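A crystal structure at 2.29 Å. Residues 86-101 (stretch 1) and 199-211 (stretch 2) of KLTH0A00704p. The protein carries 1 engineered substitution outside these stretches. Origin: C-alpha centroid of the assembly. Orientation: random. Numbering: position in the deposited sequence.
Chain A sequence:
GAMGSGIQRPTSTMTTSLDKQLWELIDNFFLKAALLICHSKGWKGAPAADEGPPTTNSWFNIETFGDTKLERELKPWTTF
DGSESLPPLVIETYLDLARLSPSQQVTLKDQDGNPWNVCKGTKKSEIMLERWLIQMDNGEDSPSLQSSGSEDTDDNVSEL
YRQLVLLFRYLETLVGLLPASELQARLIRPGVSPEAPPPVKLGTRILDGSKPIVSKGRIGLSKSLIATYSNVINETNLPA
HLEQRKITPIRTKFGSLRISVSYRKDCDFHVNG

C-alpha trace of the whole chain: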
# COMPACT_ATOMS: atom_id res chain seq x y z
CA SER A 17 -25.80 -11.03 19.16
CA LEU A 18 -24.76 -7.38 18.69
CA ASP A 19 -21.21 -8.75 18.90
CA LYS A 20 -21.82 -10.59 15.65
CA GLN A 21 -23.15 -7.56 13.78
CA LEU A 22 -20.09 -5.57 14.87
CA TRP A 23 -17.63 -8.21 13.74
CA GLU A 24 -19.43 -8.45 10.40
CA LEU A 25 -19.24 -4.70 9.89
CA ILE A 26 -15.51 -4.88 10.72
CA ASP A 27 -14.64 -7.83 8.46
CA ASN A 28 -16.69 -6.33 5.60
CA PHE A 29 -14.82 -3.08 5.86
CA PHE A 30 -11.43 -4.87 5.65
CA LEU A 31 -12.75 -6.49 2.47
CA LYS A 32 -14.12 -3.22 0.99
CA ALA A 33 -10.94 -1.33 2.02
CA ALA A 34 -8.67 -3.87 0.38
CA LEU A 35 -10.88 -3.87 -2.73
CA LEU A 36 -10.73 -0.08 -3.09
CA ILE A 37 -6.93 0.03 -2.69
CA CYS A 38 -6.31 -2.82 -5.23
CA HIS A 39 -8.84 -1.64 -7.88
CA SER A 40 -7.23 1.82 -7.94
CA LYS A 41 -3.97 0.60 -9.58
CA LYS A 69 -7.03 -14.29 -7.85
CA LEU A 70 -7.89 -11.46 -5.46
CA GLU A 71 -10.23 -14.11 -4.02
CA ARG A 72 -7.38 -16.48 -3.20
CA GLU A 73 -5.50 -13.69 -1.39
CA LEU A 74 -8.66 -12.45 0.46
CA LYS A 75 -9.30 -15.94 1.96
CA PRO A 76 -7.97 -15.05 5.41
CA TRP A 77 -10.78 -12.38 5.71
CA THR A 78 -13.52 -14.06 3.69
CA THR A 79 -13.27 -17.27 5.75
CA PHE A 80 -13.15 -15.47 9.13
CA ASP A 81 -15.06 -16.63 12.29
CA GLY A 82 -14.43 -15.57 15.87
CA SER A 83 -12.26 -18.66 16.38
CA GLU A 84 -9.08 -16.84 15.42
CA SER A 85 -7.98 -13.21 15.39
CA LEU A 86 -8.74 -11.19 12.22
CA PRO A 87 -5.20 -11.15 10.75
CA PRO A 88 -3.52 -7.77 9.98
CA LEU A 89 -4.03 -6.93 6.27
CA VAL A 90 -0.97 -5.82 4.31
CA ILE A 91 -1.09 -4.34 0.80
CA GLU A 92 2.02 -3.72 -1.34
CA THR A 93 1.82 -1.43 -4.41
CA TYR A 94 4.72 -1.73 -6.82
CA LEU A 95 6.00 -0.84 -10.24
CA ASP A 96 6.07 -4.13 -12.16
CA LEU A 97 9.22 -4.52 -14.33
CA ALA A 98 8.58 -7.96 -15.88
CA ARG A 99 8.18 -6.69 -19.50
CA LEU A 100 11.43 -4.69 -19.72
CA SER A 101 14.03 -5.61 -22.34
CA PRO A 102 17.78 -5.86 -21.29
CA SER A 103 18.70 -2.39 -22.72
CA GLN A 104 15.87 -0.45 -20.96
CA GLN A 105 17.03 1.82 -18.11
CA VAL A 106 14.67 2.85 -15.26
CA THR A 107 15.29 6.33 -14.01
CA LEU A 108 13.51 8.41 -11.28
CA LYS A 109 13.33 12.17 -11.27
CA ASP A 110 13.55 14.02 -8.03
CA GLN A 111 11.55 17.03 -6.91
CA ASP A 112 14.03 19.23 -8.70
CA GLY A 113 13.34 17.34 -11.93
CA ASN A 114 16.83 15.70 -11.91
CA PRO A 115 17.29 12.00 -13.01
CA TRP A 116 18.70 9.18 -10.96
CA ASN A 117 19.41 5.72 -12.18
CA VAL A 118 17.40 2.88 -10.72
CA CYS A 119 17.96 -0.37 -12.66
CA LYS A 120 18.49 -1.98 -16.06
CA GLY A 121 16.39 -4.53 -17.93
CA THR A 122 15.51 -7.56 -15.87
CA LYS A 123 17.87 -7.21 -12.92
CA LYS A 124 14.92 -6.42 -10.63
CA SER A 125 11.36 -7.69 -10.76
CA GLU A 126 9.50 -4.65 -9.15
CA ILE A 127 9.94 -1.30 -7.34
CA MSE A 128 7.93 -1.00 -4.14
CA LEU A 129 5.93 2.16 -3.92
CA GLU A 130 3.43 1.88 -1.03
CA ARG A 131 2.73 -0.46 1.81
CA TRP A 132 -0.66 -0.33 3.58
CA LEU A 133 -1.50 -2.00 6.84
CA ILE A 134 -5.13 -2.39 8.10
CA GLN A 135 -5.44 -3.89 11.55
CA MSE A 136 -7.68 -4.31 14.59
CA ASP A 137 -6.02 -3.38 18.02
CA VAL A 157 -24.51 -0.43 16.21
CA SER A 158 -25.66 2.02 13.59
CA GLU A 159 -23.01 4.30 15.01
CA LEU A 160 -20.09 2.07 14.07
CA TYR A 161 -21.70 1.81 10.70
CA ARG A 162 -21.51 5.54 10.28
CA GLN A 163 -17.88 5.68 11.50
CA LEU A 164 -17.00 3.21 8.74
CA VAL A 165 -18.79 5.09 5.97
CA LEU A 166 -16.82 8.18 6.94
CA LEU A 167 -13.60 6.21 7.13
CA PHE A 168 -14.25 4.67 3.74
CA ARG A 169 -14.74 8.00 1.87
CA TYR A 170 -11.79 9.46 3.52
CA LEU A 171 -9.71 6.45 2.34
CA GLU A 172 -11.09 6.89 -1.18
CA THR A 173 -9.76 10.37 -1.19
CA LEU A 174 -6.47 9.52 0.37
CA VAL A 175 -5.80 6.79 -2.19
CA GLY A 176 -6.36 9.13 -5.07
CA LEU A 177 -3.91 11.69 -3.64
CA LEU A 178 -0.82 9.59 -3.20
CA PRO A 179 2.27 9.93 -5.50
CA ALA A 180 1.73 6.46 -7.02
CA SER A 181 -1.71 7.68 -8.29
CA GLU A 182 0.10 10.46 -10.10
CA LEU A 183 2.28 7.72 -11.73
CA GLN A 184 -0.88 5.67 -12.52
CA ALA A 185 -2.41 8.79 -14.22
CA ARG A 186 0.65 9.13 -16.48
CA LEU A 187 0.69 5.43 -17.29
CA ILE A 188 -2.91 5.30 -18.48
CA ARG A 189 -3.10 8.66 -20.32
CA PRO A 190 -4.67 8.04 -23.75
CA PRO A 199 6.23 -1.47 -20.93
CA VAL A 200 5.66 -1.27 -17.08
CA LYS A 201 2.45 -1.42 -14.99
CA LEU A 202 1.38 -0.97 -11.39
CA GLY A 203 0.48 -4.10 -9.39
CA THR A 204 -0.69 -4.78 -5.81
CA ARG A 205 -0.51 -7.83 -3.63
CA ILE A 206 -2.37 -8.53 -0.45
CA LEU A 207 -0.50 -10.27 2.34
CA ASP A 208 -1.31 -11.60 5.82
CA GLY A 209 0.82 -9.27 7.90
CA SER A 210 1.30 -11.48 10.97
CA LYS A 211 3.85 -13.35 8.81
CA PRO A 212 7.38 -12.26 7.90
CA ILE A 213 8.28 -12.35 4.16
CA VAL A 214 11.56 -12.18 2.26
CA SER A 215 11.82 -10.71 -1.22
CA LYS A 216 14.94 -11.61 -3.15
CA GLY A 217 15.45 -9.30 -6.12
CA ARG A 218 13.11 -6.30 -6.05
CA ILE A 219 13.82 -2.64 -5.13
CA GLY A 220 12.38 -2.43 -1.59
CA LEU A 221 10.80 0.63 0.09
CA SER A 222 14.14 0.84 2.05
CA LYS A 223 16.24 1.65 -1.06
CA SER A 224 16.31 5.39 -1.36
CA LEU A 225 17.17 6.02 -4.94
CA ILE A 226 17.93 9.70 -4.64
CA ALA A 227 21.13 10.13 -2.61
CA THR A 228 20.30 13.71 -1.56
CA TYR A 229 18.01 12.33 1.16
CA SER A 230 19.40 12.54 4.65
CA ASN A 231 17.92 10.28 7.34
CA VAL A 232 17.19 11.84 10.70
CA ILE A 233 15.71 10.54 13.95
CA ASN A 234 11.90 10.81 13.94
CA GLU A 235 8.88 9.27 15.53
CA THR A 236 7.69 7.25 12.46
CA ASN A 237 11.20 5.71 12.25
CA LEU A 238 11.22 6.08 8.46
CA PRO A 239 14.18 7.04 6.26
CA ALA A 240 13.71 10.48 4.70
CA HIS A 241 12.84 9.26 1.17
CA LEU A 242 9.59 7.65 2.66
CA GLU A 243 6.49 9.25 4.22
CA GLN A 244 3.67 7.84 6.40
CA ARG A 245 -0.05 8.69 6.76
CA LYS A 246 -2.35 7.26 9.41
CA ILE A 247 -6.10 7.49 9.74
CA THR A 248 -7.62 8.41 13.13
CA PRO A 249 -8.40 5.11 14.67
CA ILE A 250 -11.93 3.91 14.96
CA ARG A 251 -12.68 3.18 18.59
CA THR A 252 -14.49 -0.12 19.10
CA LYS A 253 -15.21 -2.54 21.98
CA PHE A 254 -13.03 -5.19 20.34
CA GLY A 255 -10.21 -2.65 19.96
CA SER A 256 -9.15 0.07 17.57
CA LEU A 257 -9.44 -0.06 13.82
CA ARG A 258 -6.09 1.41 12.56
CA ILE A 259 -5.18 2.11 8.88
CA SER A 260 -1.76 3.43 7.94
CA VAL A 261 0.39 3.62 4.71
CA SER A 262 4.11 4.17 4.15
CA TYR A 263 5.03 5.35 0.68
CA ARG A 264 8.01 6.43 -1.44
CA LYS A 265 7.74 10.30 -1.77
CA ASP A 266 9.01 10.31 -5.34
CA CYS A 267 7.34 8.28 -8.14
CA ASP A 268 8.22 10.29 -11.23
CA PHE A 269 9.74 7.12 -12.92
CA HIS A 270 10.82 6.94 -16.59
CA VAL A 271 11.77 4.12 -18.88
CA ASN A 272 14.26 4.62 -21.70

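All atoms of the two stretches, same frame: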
# COMPACT_ATOMS: atom_id res chain seq x y z
N LEU A 86 -8.61 -11.75 13.58
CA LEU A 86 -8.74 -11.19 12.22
C LEU A 86 -7.32 -10.76 11.87
O LEU A 86 -6.81 -9.89 12.52
CB LEU A 86 -9.68 -9.99 12.28
CG LEU A 86 -10.84 -9.81 11.28
CD1 LEU A 86 -11.26 -8.35 11.23
CD2 LEU A 86 -10.51 -10.27 9.87
N PRO A 87 -6.65 -11.42 10.92
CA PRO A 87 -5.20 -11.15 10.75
C PRO A 87 -4.97 -9.70 10.26
O PRO A 87 -5.83 -9.17 9.58
CB PRO A 87 -4.77 -12.12 9.63
CG PRO A 87 -5.93 -13.03 9.41
CD PRO A 87 -7.17 -12.39 9.95
N PRO A 88 -3.84 -9.06 10.61
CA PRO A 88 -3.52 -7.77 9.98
C PRO A 88 -3.35 -7.92 8.45
O PRO A 88 -2.72 -8.90 7.96
CB PRO A 88 -2.19 -7.36 10.67
CG PRO A 88 -1.58 -8.69 11.05
CD PRO A 88 -2.76 -9.51 11.52
N LEU A 89 -3.94 -6.97 7.73
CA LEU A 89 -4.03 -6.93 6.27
C LEU A 89 -3.01 -5.95 5.69
O LEU A 89 -3.07 -4.76 5.94
CB LEU A 89 -5.45 -6.59 5.83
CG LEU A 89 -6.06 -6.37 4.39
CD1 LEU A 89 -5.14 -6.37 3.22
CD2 LEU A 89 -7.18 -7.37 4.10
N VAL A 90 -2.06 -6.52 4.94
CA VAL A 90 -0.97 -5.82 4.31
C VAL A 90 -1.16 -5.74 2.81
O VAL A 90 -1.52 -6.71 2.17
CB VAL A 90 0.37 -6.43 4.74
CG1 VAL A 90 1.60 -5.87 3.93
CG2 VAL A 90 0.51 -6.10 6.20
N ILE A 91 -1.00 -4.53 2.26
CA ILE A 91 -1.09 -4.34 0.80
C ILE A 91 0.20 -3.70 0.26
O ILE A 91 0.60 -2.67 0.74
CB ILE A 91 -2.29 -3.52 0.40
CG1 ILE A 91 -3.57 -4.28 0.81
CG2 ILE A 91 -2.36 -3.32 -1.13
CD1 ILE A 91 -4.83 -3.47 0.60
N GLU A 92 0.83 -4.32 -0.72
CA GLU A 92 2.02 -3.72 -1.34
C GLU A 92 1.64 -3.21 -2.73
O GLU A 92 0.92 -3.86 -3.43
CB GLU A 92 3.08 -4.77 -1.45
CG GLU A 92 3.66 -5.18 -0.09
CD GLU A 92 4.94 -6.07 -0.28
OE1 GLU A 92 5.05 -6.75 -1.32
OE2 GLU A 92 5.82 -6.04 0.58
N THR A 93 2.09 -2.02 -3.11
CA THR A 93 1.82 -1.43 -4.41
C THR A 93 3.20 -1.30 -4.99
O THR A 93 4.11 -0.79 -4.34
CB THR A 93 1.17 -0.05 -4.30
OG1 THR A 93 -0.17 -0.19 -3.77
CG2 THR A 93 1.04 0.63 -5.71
N TYR A 94 3.37 -1.78 -6.22
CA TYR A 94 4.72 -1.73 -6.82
C TYR A 94 4.69 -1.38 -8.29
O TYR A 94 3.66 -1.51 -8.92
CB TYR A 94 5.45 -3.07 -6.61
CG TYR A 94 4.60 -4.23 -7.10
CD1 TYR A 94 3.77 -4.92 -6.24
CD2 TYR A 94 4.61 -4.59 -8.43
CE1 TYR A 94 2.95 -5.94 -6.70
CE2 TYR A 94 3.83 -5.63 -8.88
CZ TYR A 94 3.02 -6.32 -8.00
OH TYR A 94 2.22 -7.34 -8.48
N LEU A 95 5.85 -1.01 -8.83
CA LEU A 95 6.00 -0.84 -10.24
C LEU A 95 6.55 -2.14 -10.78
O LEU A 95 7.68 -2.52 -10.44
CB LEU A 95 6.91 0.33 -10.53
CG LEU A 95 7.14 0.73 -11.98
CD1 LEU A 95 5.82 1.09 -12.67
CD2 LEU A 95 8.11 1.88 -12.00
N ASP A 96 5.73 -2.82 -11.57
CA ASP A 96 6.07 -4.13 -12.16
C ASP A 96 7.04 -4.04 -13.36
O ASP A 96 6.75 -3.35 -14.35
CB ASP A 96 4.77 -4.81 -12.59
CG ASP A 96 4.96 -6.25 -13.01
OD1 ASP A 96 6.11 -6.68 -13.33
OD2 ASP A 96 3.93 -6.96 -13.03
N LEU A 97 8.18 -4.72 -13.30
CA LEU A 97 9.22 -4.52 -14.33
C LEU A 97 9.44 -5.74 -15.24
O LEU A 97 10.42 -5.80 -15.98
CB LEU A 97 10.55 -4.21 -13.67
CG LEU A 97 10.62 -2.98 -12.78
CD1 LEU A 97 12.08 -2.74 -12.45
CD2 LEU A 97 10.00 -1.77 -13.44
N ALA A 98 8.53 -6.70 -15.14
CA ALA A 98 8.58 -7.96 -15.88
C ALA A 98 8.86 -7.83 -17.39
O ALA A 98 9.65 -8.62 -17.94
CB ALA A 98 7.29 -8.75 -15.65
N ARG A 99 8.24 -6.83 -18.03
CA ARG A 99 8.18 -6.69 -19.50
C ARG A 99 9.28 -5.82 -20.08
O ARG A 99 9.17 -5.40 -21.26
CB ARG A 99 6.85 -6.06 -19.92
CG ARG A 99 5.61 -6.83 -19.54
CD ARG A 99 5.57 -8.19 -20.21
NE ARG A 99 4.20 -8.55 -20.58
CZ ARG A 99 3.62 -8.22 -21.74
NH1 ARG A 99 4.29 -7.53 -22.66
NH2 ARG A 99 2.37 -8.59 -21.98
N LEU A 100 10.28 -5.48 -19.26
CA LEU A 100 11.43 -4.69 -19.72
C LEU A 100 12.42 -5.54 -20.50
O LEU A 100 12.81 -6.61 -20.04
CB LEU A 100 12.19 -4.11 -18.53
CG LEU A 100 12.00 -2.67 -18.04
CD1 LEU A 100 10.62 -2.16 -18.34
CD2 LEU A 100 12.32 -2.52 -16.55
N SER A 101 12.87 -5.03 -21.64
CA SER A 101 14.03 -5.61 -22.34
C SER A 101 15.35 -5.22 -21.65
O SER A 101 15.40 -4.20 -20.94
CB SER A 101 14.04 -5.15 -23.81
OG SER A 101 14.28 -3.76 -23.90
N PRO A 199 4.83 -1.66 -21.38
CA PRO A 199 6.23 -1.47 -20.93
C PRO A 199 6.41 -1.78 -19.40
O PRO A 199 7.25 -2.63 -19.01
CB PRO A 199 6.51 0.01 -21.28
CG PRO A 199 5.12 0.66 -21.29
CD PRO A 199 4.04 -0.42 -21.24
N VAL A 200 5.66 -1.07 -18.54
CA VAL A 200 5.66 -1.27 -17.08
C VAL A 200 4.25 -0.96 -16.56
O VAL A 200 3.60 -0.07 -17.07
CB VAL A 200 6.69 -0.38 -16.34
CG1 VAL A 200 8.13 -0.67 -16.77
CG2 VAL A 200 6.39 1.10 -16.53
N LYS A 201 3.76 -1.73 -15.59
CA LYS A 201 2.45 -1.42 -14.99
C LYS A 201 2.57 -1.43 -13.47
O LYS A 201 3.56 -1.89 -12.92
CB LYS A 201 1.40 -2.44 -15.45
CG LYS A 201 1.83 -3.87 -15.16
CD LYS A 201 0.79 -4.92 -15.54
CE LYS A 201 1.37 -6.31 -15.34
NZ LYS A 201 0.41 -7.44 -15.53
N LEU A 202 1.55 -0.89 -12.81
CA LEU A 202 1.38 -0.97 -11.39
C LEU A 202 0.72 -2.28 -11.06
O LEU A 202 -0.04 -2.75 -11.83
CB LEU A 202 0.49 0.18 -10.91
CG LEU A 202 1.20 1.40 -10.31
CD1 LEU A 202 2.49 1.72 -11.01
CD2 LEU A 202 0.34 2.66 -10.22
N GLY A 203 1.05 -2.86 -9.90
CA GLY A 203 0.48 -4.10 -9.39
C GLY A 203 0.29 -3.89 -7.87
O GLY A 203 0.82 -2.94 -7.31
N THR A 204 -0.53 -4.72 -7.24
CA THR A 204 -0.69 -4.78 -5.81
C THR A 204 -0.77 -6.22 -5.45
O THR A 204 -1.05 -7.02 -6.30
CB THR A 204 -2.02 -4.17 -5.33
OG1 THR A 204 -3.08 -4.74 -6.09
CG2 THR A 204 -1.99 -2.68 -5.60
N ARG A 205 -0.63 -6.51 -4.17
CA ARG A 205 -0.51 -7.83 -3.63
C ARG A 205 -1.00 -7.61 -2.22
O ARG A 205 -0.63 -6.64 -1.58
CB ARG A 205 0.99 -8.21 -3.61
CG ARG A 205 1.37 -9.39 -2.79
CD ARG A 205 2.89 -9.70 -2.88
NE ARG A 205 3.51 -8.95 -3.97
CZ ARG A 205 4.24 -9.51 -4.91
NH1 ARG A 205 4.43 -10.83 -4.89
NH2 ARG A 205 4.81 -8.77 -5.86
N ILE A 206 -1.85 -8.52 -1.77
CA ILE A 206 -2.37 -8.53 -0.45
C ILE A 206 -1.65 -9.62 0.27
O ILE A 206 -1.41 -10.64 -0.30
CB ILE A 206 -3.85 -8.87 -0.50
CG1 ILE A 206 -4.58 -7.71 -1.18
CG2 ILE A 206 -4.33 -9.20 0.88
CD1 ILE A 206 -6.04 -7.98 -1.59
N LEU A 207 -1.28 -9.37 1.51
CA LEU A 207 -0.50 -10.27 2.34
C LEU A 207 -1.11 -10.29 3.75
O LEU A 207 -1.68 -9.27 4.26
CB LEU A 207 0.90 -9.76 2.55
CG LEU A 207 1.74 -9.67 1.26
CD1 LEU A 207 3.07 -8.97 1.49
CD2 LEU A 207 1.93 -11.06 0.69
N ASP A 208 -1.01 -11.47 4.38
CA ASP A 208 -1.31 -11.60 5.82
C ASP A 208 -0.11 -11.02 6.57
O ASP A 208 1.01 -11.51 6.47
CB ASP A 208 -1.54 -13.06 6.16
CG ASP A 208 -1.81 -13.31 7.65
OD1 ASP A 208 -1.29 -12.57 8.54
OD2 ASP A 208 -2.56 -14.29 7.90
N GLY A 209 -0.31 -9.92 7.27
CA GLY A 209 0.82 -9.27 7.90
C GLY A 209 1.34 -9.83 9.23
O GLY A 209 2.27 -9.26 9.80
N SER A 210 0.76 -10.91 9.74
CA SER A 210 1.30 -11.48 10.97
C SER A 210 2.41 -12.45 10.60
O SER A 210 2.92 -13.15 11.45
CB SER A 210 0.22 -12.20 11.77
OG SER A 210 -0.30 -13.27 11.00
N LYS A 211 2.76 -12.50 9.31
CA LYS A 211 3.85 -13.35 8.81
C LYS A 211 4.99 -12.52 8.26
O LYS A 211 4.75 -11.63 7.44
CB LYS A 211 3.37 -14.22 7.63
CG LYS A 211 2.17 -15.10 7.86
CD LYS A 211 2.08 -16.09 6.71
CE LYS A 211 0.64 -16.45 6.36
NZ LYS A 211 -0.21 -16.76 7.55

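Residues 89-96 and the strand that runs to Asp 208 are antiparallel β-strands, their N-to-C directions 155° apart and their axes 4.6 Å apart at closest approach; the two stretches together bury 1176 Å². Along stretch 2 the partners in stretch 1 therefore come in reverse order. Pro 199 turns its ring away, but its carbonyl O lies 3.6 Å from Arg 99 CB and 3.5 Å from Leu 100 CD1. Val 200 points toward stretch 1 and fills an apolar pocket: its CG1 lies 3.3 Å from Leu 100 CD1 and 4.0 Å from Leu 97 CD2, while its CG2 lies 3.9 Å from Leu 95 CD1. The type I turn from Leu 97 to Leu 100 presents two of these leucines. Lys 201 O receives Asp 96 N at 2.7 Å. The two side chains run together, with Lys 201 CE 3.5 Å from Asp 96 OD2, but Lys 201 NZ stays 4.3 Å from Asp 96 OD2, so the opposite charges are near without forming a salt bridge. Buried Leu 202 meets buried Leu 95, CD1 to CD1 at 3.8 Å.

Gly 203 makes a reciprocal pair with Tyr 94: Tyr 94 N donates to Gly 203 O (3.0 Å), and Gly 203 N to Tyr 94 O (3.1 Å). With chi1 in the p well, the tyrosine folds its ring across the glycine, whose CA sits 4.0 Å from the ring centroid of Tyr 94 in a CH-pi contact over the face. A CB on Gly 203 would fall 2.5 Å from Tyr 94 OH, so the ring occupies space that only a glycine leaves free. Thr 204 faces Thr 93, its CG2 3.6 Å from Thr 93 OG1, and its CA lies 3.0 Å from Glu 92 O in a short CA-H...O contact. Arg 205 O accepts from Glu 92 N (2.9 Å), whereas the return bond from Arg 205 N to Glu 92 O is weak (3.2 Å, 129°). Its side chain extends out from the sheet on the face it shares with Glu 92 and Tyr 94, placing Arg 205 NH2 3.5 Å from Tyr 94 CE1. Arg 205 NE forms a long salt bridge to Glu 92 OE1 (3.8 Å); the oxygen lies well out of the guanidinium plane, so the attraction is of charge alone.

Ile 206 lies on the same face as Leu 89 and Ile 91, with Ile 206 CG2 3.8 Å from Leu 89 CD1 and Ile 206 CG1 4.1 Å from Ile 91 CG1. Leu 207 and Val 90 exchange two backbone hydrogen bonds, Val 90 N to Leu 207 O (2.9 Å) and Leu 207 N to Val 90 O (2.8 Å). Val 90 CB and Leu 207 CB stand 4.0 Å apart. Asp 208 starts a type I turn to Lys 211, its OD1 accepting from Ser 210 N (2.9 Å) and Ser 210 OG (2.7 Å). Gly 209 N closes the ladder on Pro 88 O (2.7 Å); a CB on Gly 209 would clash with Val 90 CG2 at 2.6 Å.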